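Local coordinates for Lin2960 protein (Listeria innocua, PDB 3OOP) that is of unknown function but, as a member of the MarR family, probably binds DNA and regulates transcription, at residues 29-40 with 104-115. Residues are numbered along the deposited sequence; the frame is centred on the assembly and turned at random. Where two conformers were deposited one is given.
Sequences SIASYDVTPEQW and ETTELRDIVEAS
Leu108 meets the indole of Trp40 with two of its carbons: CB lies over one face of the six-membered ring, 4.0 Å from its centroid and 27° off the normal, in a CH-pi contact, while CD1 reaches Trp40 CE3 at 3.6 Å. A chi1 of 169°, which sets CG opposite the backbone N, carries the benzo ring of Trp40 to helix 99-119, where it enters as a knob into the hole formed by Thr105, Leu108, Arg109 and Val112. CG of Arg109 touches the ring at its edge, close to the plane, 3.4 Å from Trp40 CH2, and Thr105 brings its methyl CG2 to Trp40 CZ3.

The two methyls of Leu108 meet different residues of the loop. CD1 also lies against CB of Val35, whereas CD2 slides along Tyr33, approaching Tyr33 CG at 3.7 Å, and touches Ile30 CG2. Beside the tyrosine, Glu107 OE1 sits at the ring edge, 3.4 Å from Tyr33 CE1, its carboxylate nearly perpendicular to the ring. One turn farther along helix 99-119, Ile111 CG2 and Val112 CG2 both meet CG2 of Ile30, the first at 3.7 Å.

As in other MarR-type proteins, helix 99-119 probably leads from the winged helix-turn-helix to the dimerisation region, and the loop between helices 2-29 and 37-49 is laid along it.

At the Glu104 end of segment 104-115 the link is water-mediated. Glu104 OE1 accepts from two waters; one also donates to Asp34 OD2 and so bridges the two carboxylates; the other weakly accepts from Val35 N. Asp34 is further paired with Lys78 and Arg109 with Glu47, both by salt bridges. At the end of the loop, a capping box of Thr36 and Gln39 starts helix 37-49: Thr36 N donates almost straight to Gln39 OE1 at 3.1 Å, and Gln39 N returns a weak bond to Thr36 OG1.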
loop_
_atom_site.group_PDB
_atom_site.type_symbol
_atom_site.label_atom_id
_atom_site.label_comp_id
_atom_site.label_asym_id
_atom_site.label_seq_id
_atom_site.Cartn_x
_atom_site.Cartn_y
_atom_site.Cartn_z
ATOM N N SER A 29 23.161 -1.026 0.484
ATOM C CA SER A 29 24.225 -0.462 1.313
ATOM C C SER A 29 25.099 -1.541 1.923
ATOM O O SER A 29 26.262 -1.292 2.205
ATOM C CB SER A 29 23.650 0.450 2.409
ATOM O OG SER A 29 23.106 -0.279 3.489
ATOM N N ILE A 30 24.549 -2.741 2.108
ATOM C CA ILE A 30 25.328 -3.842 2.692
ATOM C C ILE A 30 25.576 -4.990 1.698
ATOM O O ILE A 30 25.990 -6.091 2.077
ATOM C CB ILE A 30 24.709 -4.329 4.025
ATOM C CG1 ILE A 30 23.262 -4.797 3.831
ATOM C CG2 ILE A 30 24.779 -3.190 5.097
ATOM C CD1 ILE A 30 22.692 -5.532 5.057
ATOM N N ALA A 31 25.348 -4.705 0.416
ATOM C CA ALA A 31 25.507 -5.705 -0.655
ATOM C C ALA A 31 26.887 -6.369 -0.695
ATOM O O ALA A 31 27.005 -7.548 -1.046
ATOM C CB ALA A 31 25.176 -5.082 -2.027
ATOM N N SER A 32 27.930 -5.627 -0.328
ATOM C CA SER A 32 29.291 -6.143 -0.464
ATOM C C SER A 32 29.733 -6.986 0.732
ATOM O O SER A 32 30.805 -7.577 0.703
ATOM C CB SER A 32 30.295 -5.013 -0.724
ATOM O OG SER A 32 29.899 -4.263 -1.856
ATOM N N TYR A 33 28.904 -7.050 1.771
ATOM C CA TYR A 33 29.262 -7.766 2.993
ATOM C C TYR A 33 28.948 -9.259 2.905
ATOM O O TYR A 33 28.124 -9.678 2.089
ATOM C CB TYR A 33 28.587 -7.108 4.200
ATOM C CG TYR A 33 29.198 -5.759 4.492
ATOM C CD1 TYR A 33 30.203 -5.629 5.452
ATOM C CD2 TYR A 33 28.807 -4.620 3.781
ATOM C CE1 TYR A 33 30.782 -4.397 5.721
ATOM C CE2 TYR A 33 29.385 -3.379 4.036
ATOM C CZ TYR A 33 30.369 -3.280 5.011
ATOM O OH TYR A 33 30.952 -2.060 5.271
ATOM N N ASP A 34 29.610 -10.056 3.741
ATOM C CA ASP A 34 29.485 -11.516 3.676
ATOM C C ASP A 34 28.075 -11.977 4.059
ATOM O O ASP A 34 27.539 -12.918 3.483
ATOM C CB ASP A 34 30.545 -12.191 4.555
ATOM C CG ASP A 34 30.367 -13.702 4.633
ATOM O OD1 ASP A 34 30.707 -14.389 3.649
ATOM O OD2 ASP A 34 29.889 -14.201 5.680
ATOM N N VAL A 35 27.466 -11.285 5.009
ATOM C CA VAL A 35 26.079 -11.544 5.412
ATOM C C VAL A 35 25.077 -11.085 4.336
ATOM O O VAL A 35 25.086 -9.912 3.956
ATOM C CB VAL A 35 25.802 -10.855 6.781
ATOM C CG1 VAL A 35 24.345 -10.933 7.165
ATOM C CG2 VAL A 35 26.677 -11.482 7.876
ATOM N N THR A 36 24.223 -12.005 3.858
ATOM C CA THR A 36 23.152 -11.716 2.869
ATOM C C THR A 36 21.903 -11.035 3.486
ATOM O O THR A 36 21.719 -11.093 4.699
ATOM C CB THR A 36 22.692 -13.003 2.151
ATOM O OG1 THR A 36 21.918 -13.814 3.048
ATOM C CG2 THR A 36 23.885 -13.802 1.614
ATOM N N PRO A 37 21.038 -10.401 2.652
ATOM C CA PRO A 37 19.824 -9.730 3.166
ATOM C C PRO A 37 18.937 -10.579 4.093
ATOM O O PRO A 37 18.519 -10.091 5.146
ATOM C CB PRO A 37 19.042 -9.378 1.894
ATOM C CG PRO A 37 20.051 -9.265 0.853
ATOM C CD PRO A 37 21.238 -10.122 1.217
ATOM N N GLU A 38 18.654 -11.825 3.709
ATOM C CA GLU A 38 17.812 -12.704 4.528
ATOM C C GLU A 38 18.518 -13.122 5.825
ATOM O O GLU A 38 17.885 -13.275 6.871
ATOM C CB GLU A 38 17.317 -13.925 3.727
ATOM C CG GLU A 38 18.396 -14.954 3.384
ATOM C CD GLU A 38 17.851 -16.233 2.750
ATOM O OE1 GLU A 38 18.682 -17.062 2.324
ATOM O OE2 GLU A 38 16.613 -16.411 2.669
ATOM N N GLN A 39 19.841 -13.292 5.747
ATOM C CA GLN A 39 20.650 -13.588 6.925
ATOM C C GLN A 39 20.652 -12.380 7.848
ATOM O O GLN A 39 20.634 -12.527 9.069
ATOM C CB GLN A 39 22.076 -13.969 6.517
ATOM C CG GLN A 39 22.179 -15.351 5.890
ATOM C CD GLN A 39 23.471 -15.551 5.119
ATOM O OE1 GLN A 39 24.403 -14.747 5.216
ATOM N NE2 GLN A 39 23.531 -16.624 4.342
ATOM N N TRP A 40 20.679 -11.190 7.262
ATOM C CA TRP A 40 20.653 -9.959 8.040
ATOM C C TRP A 40 19.337 -9.814 8.787
ATOM O O TRP A 40 19.333 -9.461 9.963
ATOM C CB TRP A 40 20.910 -8.754 7.145
ATOM C CG TRP A 40 20.657 -7.417 7.787
ATOM C CD1 TRP A 40 19.780 -6.471 7.359
ATOM C CD2 TRP A 40 21.292 -6.877 8.955
ATOM N NE1 TRP A 40 19.830 -5.366 8.173
ATOM C CE2 TRP A 40 20.740 -5.591 9.171
ATOM C CE3 TRP A 40 22.259 -7.357 9.847
ATOM C CZ2 TRP A 40 21.134 -4.768 10.237
ATOM C CZ3 TRP A 40 22.648 -6.536 10.916
ATOM C CH2 TRP A 40 22.081 -5.256 11.096
ATOM N N GLU A 104 29.916 -8.108 13.801
ATOM C CA GLU A 104 29.387 -7.961 12.451
ATOM C C GLU A 104 28.046 -7.231 12.418
ATOM O O GLU A 104 27.825 -6.388 11.543
ATOM C CB GLU A 104 29.344 -9.322 11.725
ATOM C CG GLU A 104 30.764 -9.841 11.442
ATOM C CD GLU A 104 30.878 -10.779 10.236
ATOM O OE1 GLU A 104 29.873 -11.013 9.528
ATOM O OE2 GLU A 104 32.005 -11.274 9.987
ATOM N N THR A 105 27.170 -7.508 13.382
ATOM C CA THR A 105 25.871 -6.837 13.437
ATOM C C THR A 105 26.052 -5.338 13.703
ATOM O O THR A 105 25.357 -4.514 13.119
ATOM C CB THR A 105 24.936 -7.501 14.469
ATOM O OG1 THR A 105 24.826 -8.900 14.168
ATOM C CG2 THR A 105 23.543 -6.876 14.447
ATOM N N THR A 106 27.001 -4.995 14.579
ATOM C CA THR A 106 27.297 -3.583 14.864
ATOM C C THR A 106 27.768 -2.871 13.587
ATOM O O THR A 106 27.282 -1.789 13.250
ATOM C CB THR A 106 28.316 -3.435 16.017
ATOM O OG1 THR A 106 27.694 -3.868 17.229
ATOM C CG2 THR A 106 28.782 -1.986 16.186
ATOM N N GLU A 107 28.684 -3.506 12.864
ATOM C CA GLU A 107 29.215 -2.964 11.619
ATOM C C GLU A 107 28.092 -2.753 10.592
ATOM O O GLU A 107 27.981 -1.670 10.007
ATOM C CB GLU A 107 30.311 -3.899 11.082
ATOM C CG GLU A 107 31.131 -3.365 9.900
ATOM C CD GLU A 107 32.230 -4.325 9.447
ATOM O OE1 GLU A 107 32.887 -4.028 8.422
ATOM O OE2 GLU A 107 32.442 -5.375 10.105
ATOM N N LEU A 108 27.250 -3.773 10.404
ATOM C CA LEU A 108 26.127 -3.693 9.462
ATOM C C LEU A 108 25.099 -2.651 9.884
ATOM O O LEU A 108 24.643 -1.859 9.043
ATOM C CB LEU A 108 25.462 -5.064 9.286
ATOM C CG LEU A 108 26.337 -6.173 8.705
ATOM C CD1 LEU A 108 25.674 -7.546 8.880
ATOM C CD2 LEU A 108 26.647 -5.905 7.235
ATOM N N ARG A 109 24.736 -2.641 11.169
ATOM C CA ARG A 109 23.765 -1.674 11.677
ATOM C C ARG A 109 24.228 -0.247 11.403
ATOM O O ARG A 109 23.431 0.599 11.017
ATOM C CB ARG A 109 23.509 -1.861 13.172
ATOM C CG ARG A 109 22.532 -2.973 13.513
ATOM C CD ARG A 109 21.689 -2.607 14.722
ATOM N NE ARG A 109 21.002 -3.757 15.308
ATOM C CZ ARG A 109 19.809 -4.202 14.929
ATOM N NH1 ARG A 109 19.154 -3.608 13.936
ATOM N NH2 ARG A 109 19.265 -5.249 15.545
ATOM N N ASP A 110 25.519 0.005 11.595
ATOM C CA ASP A 110 26.089 1.350 11.383
ATOM C C ASP A 110 25.987 1.786 9.918
ATOM O O ASP A 110 25.662 2.945 9.620
ATOM C CB ASP A 110 27.542 1.417 11.878
ATOM C CG ASP A 110 27.652 1.451 13.407
ATOM O OD1 ASP A 110 26.649 1.748 14.098
ATOM O OD2 ASP A 110 28.758 1.182 13.926
ATOM N N ILE A 111 26.252 0.847 9.010
ATOM C CA ILE A 111 26.160 1.112 7.575
ATOM C C ILE A 111 24.720 1.409 7.186
ATOM O O ILE A 111 24.452 2.394 6.482
ATOM C CB ILE A 111 26.698 -0.057 6.739
ATOM C CG1 ILE A 111 28.209 -0.183 6.939
ATOM C CG2 ILE A 111 26.398 0.171 5.247
ATOM C CD1 ILE A 111 28.673 -1.600 6.900
ATOM N N VAL A 112 23.796 0.564 7.645
ATOM C CA VAL A 112 22.370 0.762 7.371
ATOM C C VAL A 112 21.861 2.097 7.930
ATOM O O VAL A 112 21.137 2.828 7.244
ATOM C CB VAL A 112 21.528 -0.437 7.882
ATOM C CG1 VAL A 112 20.040 -0.167 7.740
ATOM C CG2 VAL A 112 21.925 -1.718 7.131
ATOM N N GLU A 113 22.266 2.423 9.154
ATOM C CA GLU A 113 21.884 3.678 9.801
ATOM C C GLU A 113 22.372 4.897 9.012
ATOM O O GLU A 113 21.646 5.891 8.844
ATOM C CB GLU A 113 22.444 3.703 11.222
ATOM C CG GLU A 113 21.910 4.814 12.100
ATOM C CD GLU A 113 21.972 4.454 13.570
ATOM O OE1 GLU A 113 20.900 4.420 14.209
ATOM O OE2 GLU A 113 23.083 4.189 14.084
ATOM N N ALA A 114 23.613 4.820 8.532
ATOM C CA ALA A 114 24.179 5.916 7.738
ATOM C C ALA A 114 23.410 6.108 6.427
ATOM O O ALA A 114 23.125 7.247 6.031
ATOM C CB ALA A 114 25.665 5.703 7.480
ATOM N N SER A 115 23.051 5.006 5.765
ATOM C CA SER A 115 22.236 5.073 4.536
ATOM C C SER A 115 20.827 5.584 4.804
ATOM O O SER A 115 20.266 6.350 4.014
ATOM C CB SER A 115 22.179 3.705 3.850
ATOM O OG SER A 115 23.471 3.358 3.399
HETATM O O HOH W 1 30.111 -13.542 8.235
HETATM O O HOH W 2 29.426 -9.648 7.244
#